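Local atomic coordinates of ornithine carbamoyltransferase (Gloeobacter violaceus, PDB entry 3GD5), a protein that probably catalyses reversible transfer of the carbamoyl group from carbamoyl phosphate to L-ornithine, giving L-citrulline in arginine biosynthesis. Residues A[49-54]-A[75-80]; A[94-99]-A[118-123]; A[156-161]-A[226-231]. All blocks are in the same frame, centred on the assembly; numbering follows the deposited sequence.

Contact 1: A[49-54]-A[75-80]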
# COMPACT_ATOMS: atom_id res chain seq x y z
N LYS A 49 33.29 6.83 18.62
CA LYS A 49 31.93 7.36 18.80
C LYS A 49 30.99 7.03 17.64
O LYS A 49 31.41 6.85 16.49
CB LYS A 49 31.98 8.87 19.02
CG LYS A 49 32.71 9.25 20.30
CD LYS A 49 33.01 10.73 20.34
CE LYS A 49 34.02 11.06 21.44
NZ LYS A 49 33.52 10.63 22.77
N VAL A 50 29.71 6.95 17.96
CA VAL A 50 28.69 6.63 16.97
C VAL A 50 27.62 7.71 16.93
O VAL A 50 27.10 8.12 17.97
CB VAL A 50 28.00 5.27 17.28
CG1 VAL A 50 26.95 4.94 16.21
CG2 VAL A 50 29.06 4.17 17.38
N LEU A 51 27.29 8.14 15.73
CA LEU A 51 26.27 9.15 15.53
C LEU A 51 25.04 8.44 14.99
O LEU A 51 25.12 7.66 14.04
CB LEU A 51 26.77 10.16 14.50
CG LEU A 51 26.07 11.50 14.24
CD1 LEU A 51 25.95 11.63 12.75
CD2 LEU A 51 24.71 11.61 14.91
N GLY A 52 23.89 8.70 15.61
CA GLY A 52 22.67 8.08 15.15
C GLY A 52 21.88 9.10 14.36
O GLY A 52 21.85 10.28 14.72
N LEU A 53 21.27 8.65 13.26
CA LEU A 53 20.48 9.52 12.41
C LEU A 53 19.01 9.10 12.52
O LEU A 53 18.66 8.01 12.10
CB LEU A 53 20.92 9.39 10.96
CG LEU A 53 22.41 9.51 10.66
CD1 LEU A 53 22.66 9.11 9.22
CD2 LEU A 53 22.89 10.93 10.92
N VAL A 54 18.17 9.96 13.09
CA VAL A 54 16.75 9.63 13.20
C VAL A 54 15.95 10.61 12.35
O VAL A 54 15.61 11.71 12.79
CB VAL A 54 16.27 9.65 14.67
CG1 VAL A 54 16.75 10.88 15.34
CG2 VAL A 54 14.74 9.58 14.72
N GLY A 75 34.54 8.52 13.04
CA GLY A 75 33.53 7.86 13.85
C GLY A 75 32.62 6.98 13.01
O GLY A 75 32.80 6.87 11.78
N GLN A 76 31.66 6.34 13.66
CA GLN A 76 30.71 5.49 12.96
C GLN A 76 29.34 6.17 12.93
O GLN A 76 29.10 7.13 13.66
CB GLN A 76 30.60 4.11 13.62
CG GLN A 76 31.44 3.04 12.91
CD GLN A 76 31.12 2.94 11.41
OE1 GLN A 76 29.97 3.13 10.99
NE2 GLN A 76 32.13 2.63 10.62
N VAL A 77 28.46 5.66 12.07
CA VAL A 77 27.12 6.21 11.90
C VAL A 77 26.07 5.10 11.81
O VAL A 77 26.32 4.04 11.22
CB VAL A 77 27.05 7.04 10.59
CG1 VAL A 77 25.63 7.49 10.33
CG2 VAL A 77 28.00 8.23 10.68
N ILE A 78 24.89 5.35 12.39
CA ILE A 78 23.80 4.38 12.31
C ILE A 78 22.48 5.10 12.02
O ILE A 78 22.15 6.10 12.67
CB ILE A 78 23.62 3.59 13.62
CG1 ILE A 78 24.93 2.92 14.01
CG2 ILE A 78 22.55 2.50 13.43
CD1 ILE A 78 24.86 2.14 15.30
N ASP A 79 21.74 4.60 11.03
CA ASP A 79 20.45 5.18 10.68
C ASP A 79 19.41 4.46 11.54
O ASP A 79 19.33 3.24 11.49
CB ASP A 79 20.15 4.96 9.20
CG ASP A 79 18.98 5.81 8.70
OD1 ASP A 79 18.13 6.19 9.53
OD2 ASP A 79 18.92 6.09 7.49
N LEU A 80 18.65 5.22 12.32
CA LEU A 80 17.62 4.66 13.20
C LEU A 80 16.21 5.10 12.81
O LEU A 80 16.00 5.78 11.80
CB LEU A 80 17.87 5.05 14.66
CG LEU A 80 19.21 4.78 15.35
CD1 LEU A 80 19.69 3.36 15.07
CD2 LEU A 80 20.22 5.79 14.87

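Contact 2: A[94-99]-A[118-123]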
# COMPACT_ATOMS: atom_id res chain seq x y z
N ARG A 94 10.24 9.59 24.67
CA ARG A 94 11.03 9.57 25.89
C ARG A 94 11.63 8.19 26.14
O ARG A 94 12.71 8.08 26.73
CB ARG A 94 10.19 10.03 27.09
CG ARG A 94 8.91 9.24 27.36
CD ARG A 94 8.25 9.81 28.61
NE ARG A 94 7.14 9.01 29.11
CZ ARG A 94 5.90 9.03 28.62
NH1 ARG A 94 5.60 9.83 27.60
NH2 ARG A 94 4.97 8.25 29.16
N ASP A 95 10.96 7.14 25.69
CA ASP A 95 11.50 5.79 25.87
C ASP A 95 12.58 5.54 24.83
O ASP A 95 13.69 5.11 25.16
CB ASP A 95 10.41 4.73 25.75
CG ASP A 95 9.45 4.73 26.93
OD1 ASP A 95 9.69 5.48 27.90
OD2 ASP A 95 8.46 3.98 26.90
N THR A 96 12.27 5.84 23.57
CA THR A 96 13.25 5.63 22.52
C THR A 96 14.48 6.52 22.67
O THR A 96 15.59 6.10 22.36
CB THR A 96 12.61 5.80 21.11
OG1 THR A 96 13.55 6.39 20.20
CG2 THR A 96 11.36 6.64 21.18
N ALA A 97 14.30 7.74 23.19
CA ALA A 97 15.44 8.64 23.38
C ALA A 97 16.37 8.11 24.47
O ALA A 97 17.60 8.10 24.32
CB ALA A 97 14.96 10.04 23.74
N ARG A 98 15.77 7.67 25.57
CA ARG A 98 16.55 7.14 26.68
C ARG A 98 17.35 5.90 26.31
O ARG A 98 18.49 5.74 26.76
CB ARG A 98 15.63 6.86 27.87
CG ARG A 98 15.34 8.11 28.69
CD ARG A 98 14.44 7.84 29.87
NE ARG A 98 13.10 7.45 29.44
CZ ARG A 98 12.05 7.38 30.25
NH1 ARG A 98 12.17 7.67 31.54
NH2 ARG A 98 10.87 7.01 29.77
N VAL A 99 16.77 5.03 25.50
CA VAL A 99 17.47 3.82 25.07
C VAL A 99 18.60 4.19 24.11
O VAL A 99 19.72 3.68 24.22
CB VAL A 99 16.50 2.82 24.39
CG1 VAL A 99 17.27 1.70 23.72
CG2 VAL A 99 15.55 2.23 25.44
N GLU A 118 12.87 18.76 20.53
CA GLU A 118 13.26 19.13 21.88
C GLU A 118 13.03 17.97 22.85
O GLU A 118 13.79 17.80 23.81
CB GLU A 118 12.48 20.39 22.29
CG GLU A 118 12.70 21.53 21.28
CD GLU A 118 11.80 22.73 21.50
OE1 GLU A 118 10.58 22.53 21.69
OE2 GLU A 118 12.30 23.87 21.45
N GLU A 119 11.99 17.18 22.58
CA GLU A 119 11.67 16.00 23.39
C GLU A 119 12.91 15.10 23.42
O GLU A 119 13.37 14.68 24.49
CB GLU A 119 10.52 15.22 22.76
CG GLU A 119 9.17 15.36 23.43
CD GLU A 119 9.07 14.56 24.71
OE1 GLU A 119 9.79 14.88 25.67
OE2 GLU A 119 8.27 13.60 24.76
N TYR A 120 13.43 14.80 22.23
CA TYR A 120 14.61 13.96 22.11
C TYR A 120 15.80 14.51 22.89
O TYR A 120 16.42 13.81 23.67
CB TYR A 120 15.02 13.80 20.65
CG TYR A 120 14.23 12.77 19.89
CD1 TYR A 120 13.05 13.11 19.23
CD2 TYR A 120 14.67 11.45 19.82
CE1 TYR A 120 12.34 12.15 18.52
CE2 TYR A 120 13.97 10.49 19.12
CZ TYR A 120 12.80 10.85 18.47
OH TYR A 120 12.10 9.90 17.76
N ALA A 121 16.12 15.78 22.65
CA ALA A 121 17.25 16.42 23.32
C ALA A 121 17.08 16.32 24.83
O ALA A 121 18.04 16.08 25.56
CB ALA A 121 17.35 17.88 22.90
N HIS A 122 15.85 16.49 25.27
CA HIS A 122 15.53 16.45 26.69
C HIS A 122 15.81 15.09 27.35
O HIS A 122 16.41 15.03 28.42
CB HIS A 122 14.06 16.83 26.87
CG HIS A 122 13.66 17.05 28.29
ND1 HIS A 122 13.81 16.08 29.26
CD2 HIS A 122 13.11 18.12 28.90
CE1 HIS A 122 13.36 16.55 30.41
NE2 HIS A 122 12.93 17.79 30.22
N TYR A 123 15.40 14.02 26.68
CA TYR A 123 15.56 12.66 27.21
C TYR A 123 16.80 11.86 26.80
O TYR A 123 17.23 10.98 27.53
CB TYR A 123 14.31 11.84 26.88
CG TYR A 123 13.11 12.20 27.70
CD1 TYR A 123 13.03 11.84 29.04
CD2 TYR A 123 12.05 12.92 27.15
CE1 TYR A 123 11.93 12.17 29.81
CE2 TYR A 123 10.94 13.26 27.92
CZ TYR A 123 10.89 12.88 29.25
OH TYR A 123 9.80 13.20 30.02

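Contact 3: A[156-161]-A[226-231]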
# COMPACT_ATOMS: atom_id res chain seq x y z
N ALA A 156 30.21 40.36 7.33
CA ALA A 156 29.65 41.62 7.79
C ALA A 156 29.64 42.66 6.68
O ALA A 156 30.53 42.69 5.84
CB ALA A 156 30.46 42.14 8.98
N GLY A 157 28.61 43.51 6.67
CA GLY A 157 28.51 44.53 5.65
C GLY A 157 27.77 44.04 4.42
O GLY A 157 27.07 44.79 3.75
N LEU A 158 27.93 42.75 4.12
CA LEU A 158 27.28 42.13 2.97
C LEU A 158 25.76 42.14 3.12
O LEU A 158 25.23 42.33 4.22
CB LEU A 158 27.76 40.69 2.83
CG LEU A 158 28.80 40.34 1.76
CD1 LEU A 158 29.85 41.43 1.67
CD2 LEU A 158 29.42 38.99 2.10
N LYS A 159 25.06 41.97 2.00
CA LYS A 159 23.61 41.92 2.02
C LYS A 159 23.11 40.65 1.32
O LYS A 159 23.52 40.34 0.19
CB LYS A 159 23.01 43.15 1.34
CG LYS A 159 21.48 43.19 1.42
CD LYS A 159 20.86 44.12 0.40
CE LYS A 159 19.35 44.17 0.55
NZ LYS A 159 18.68 45.03 -0.47
N LEU A 160 22.23 39.93 2.01
CA LEU A 160 21.63 38.68 1.51
C LEU A 160 20.14 38.93 1.25
O LEU A 160 19.43 39.46 2.11
CB LEU A 160 21.82 37.57 2.57
CG LEU A 160 21.30 36.12 2.49
CD1 LEU A 160 19.85 36.10 2.07
CD2 LEU A 160 22.15 35.29 1.55
N ALA A 161 19.68 38.57 0.06
CA ALA A 161 18.27 38.73 -0.28
C ALA A 161 17.67 37.35 -0.53
O ALA A 161 18.17 36.59 -1.36
CB ALA A 161 18.11 39.59 -1.51
N ALA A 226 22.03 43.49 -3.40
CA ALA A 226 22.39 42.26 -2.68
C ALA A 226 23.60 41.60 -3.31
O ALA A 226 23.79 41.65 -4.53
CB ALA A 226 21.21 41.30 -2.69
N HIS A 227 24.44 40.99 -2.48
CA HIS A 227 25.64 40.30 -2.96
C HIS A 227 25.29 38.82 -3.11
O HIS A 227 26.04 38.05 -3.70
CB HIS A 227 26.77 40.43 -1.95
CG HIS A 227 27.05 41.84 -1.54
ND1 HIS A 227 27.88 42.67 -2.25
CD2 HIS A 227 26.57 42.57 -0.50
CE1 HIS A 227 27.92 43.86 -1.67
NE2 HIS A 227 27.13 43.82 -0.61
N ILE A 228 24.14 38.44 -2.56
CA ILE A 228 23.69 37.06 -2.59
C ILE A 228 22.18 36.97 -2.75
O ILE A 228 21.43 37.53 -1.96
CB ILE A 228 24.07 36.34 -1.26
CG1 ILE A 228 25.57 36.49 -0.99
CG2 ILE A 228 23.70 34.86 -1.33
CD1 ILE A 228 25.87 37.05 0.39
N LEU A 229 21.73 36.27 -3.79
CA LEU A 229 20.31 36.04 -3.99
C LEU A 229 20.08 34.58 -3.57
O LEU A 229 20.74 33.67 -4.07
CB LEU A 229 19.91 36.27 -5.45
CG LEU A 229 20.02 37.72 -5.92
CD1 LEU A 229 19.54 37.81 -7.36
CD2 LEU A 229 19.18 38.63 -5.03
N TYR A 230 19.15 34.37 -2.65
CA TYR A 230 18.88 33.05 -2.11
C TYR A 230 17.43 32.65 -2.29
O TYR A 230 16.52 33.46 -2.10
CB TYR A 230 19.22 33.04 -0.62
CG TYR A 230 19.44 31.68 0.01
CD1 TYR A 230 18.40 30.76 0.12
CD2 TYR A 230 20.69 31.33 0.53
CE1 TYR A 230 18.60 29.52 0.74
CE2 TYR A 230 20.90 30.11 1.14
CZ TYR A 230 19.85 29.20 1.25
OH TYR A 230 20.09 27.97 1.83
N THR A 231 17.21 31.39 -2.65
CA THR A 231 15.86 30.91 -2.81
C THR A 231 15.79 29.42 -2.49
O THR A 231 16.81 28.76 -2.33
CB THR A 231 15.31 31.16 -4.22
OG1 THR A 231 13.89 30.95 -4.21
CG2 THR A 231 15.96 30.23 -5.23

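Contact 1: A[49-54]-A[75-80]
Lys49 opens a parallel ladder by lending its carbonyl O to Gln76 N (2.9 Å), while its long side chain leads away from the partner strand. At Val50, CG1 stands anti to the backbone N (chi1 -179°) and obliquely meets CG1 of Ile78 at 3.6 Å; beta-branched residues suit such extended, covered positions. Leu51 uses both backbone polar atoms, its N bound to Gln76 O and its O to Ile78 N at 2.8 Å, nearly along the C=O axis. Gly52 has to be small: Leu80 CD2 lies only 3.4 Å from its CA, and a CB would clash there. Leu53 continues the ladder with its N on Ile78 O and its O on Leu80 N, and drops CD1 onto Val77 CG1 (3.6 Å), apolar against apolar. Val54 bonds through its backbone to Ala108 and Arg110.

The two strands belong to a beta-alpha-beta unit whose connecting helix 60-72 covers the face bearing Leu51, Leu53 and Val77. The opposite face, with Val50 and Ile78, packs on Tyr71 and Val68 of a neighbouring subunit. Strand 106-110 hydrogen-bonds along the other edge of 50-54, making it an interior strand.

Contact 2: A[94-99]-A[118-123]
Helices 93-100 and 114-124 of the carbamoyl-phosphate-binding domain, linked through strand 106-110, pack as a pair; the axes of segments 94-99 and 118-123 come within 8.4 Å and cross at -47°. Small Ala97 permits this closeness: its CB rests on Tyr123 CB at 3.7 Å and near the ring atom CD2 of Tyr120. Tyr123 carries most of the rest. Arg94 CB sits over the centre of its ring, 3.4 Å from the centroid, a CH-pi contact, while ND1 of His122 lies above the opposite face. Arg94 takes the crowded chi1 position (57°) and then runs extended beside the ring, bringing CD to 4.0 Å from Tyr123 OH. Arg98 bends at chi3 (-66°), so that NE reaches Arg94 O at 2.8 Å and NH2 forms a salt bridge with Asp95 OD1 at 2.7 Å; its CG touches Tyr123 O. An alanine in place of Tyr123 would remove the ring under Arg94 CB and would probably loosen the packing between the two helices.

Asp95 and Arg98 also form salt bridges with Arg277 and Glu287 of a neighbouring subunit, respectively. Within the chain, Glu119 and Tyr120 lean on Val93 in helix 93-100, and Ala121 touches the loop at Leu17.

Contact 3: A[156-161]-A[226-231]
The tight part of this contact is its C-terminal half, where Leu160 and Ala161 pair in parallel with Ile228 and Leu229. Ala161 N points almost straight at Ile228 O (2.9 Å, N-H...O angle 176°), and Ala161 O receives Tyr230 N at 2.7 Å, nearly along its C=O axis. Leu160, with CG anti to the backbone N (chi1 178°), presses CD2 against Ile228 CG2 at 3.3 Å, closer than usual for two carbons, and sets CD1 by Tyr230 CB. On the other face, Ala161 is small, and its CB touches both Ala226 CB (3.7 Å) and Leu229 CD2.

Toward exposed Ala156 and Gly157 the pairing slackens to one good bond and one weak, and side chains stay 3.9 Å or more apart (Leu158 CG to His227 CD2). Gly157 adopts a positive phi (89°), which calls for glycine. Lys159 lies opposite Ala226, yet Leu160 pairs with Ile228, so His227 is an extra residue in the register; Lys159 O accordingly takes His227 N at 2.9 Å and Ile228 N only weakly. The imidazole meets Lys159 N at its edge, whereas Leu158 CD1 lies over one face, 4.2 Å from the ring centroid. Fully extended Lys159 carries NZ to the carbonyls of Ala222 and Arg224.

Leu158 and Ile228 pack on Ile148 of helix 138-152, and the phenol of Tyr230 is held by Asp144 of that helix. Strands 159-163 and 228-231, first and fourth in sheet order 3-2-1-4-5, adjoin where the chain, having run outward through strands 2 and 3, crosses back past strand 1, as in Rossmann-type domains.

In the fold
Contacts 1 and 2 are neighbours in the carbamoyl-phosphate-binding domain, their centres 16 Å apart, and they touch where Val54 CG2 meets Tyr120 OH at 4.0 Å; both also border a neighbouring subunit. Contact 3 belongs to the ornithine-binding domain on the opposite side of the chain's centre, about 35 Å and 38 Å from them between centres. Residues expected, from related enzymes, to bind carbamoyl phosphate lie near both regions: the side chains of Leu53 and Val54 are about 7 Å from those of Thr62 and Arg110, respectively, and that of Tyr230 is about 4 Å from that of Gln140 and 3 Å from that of Cys272.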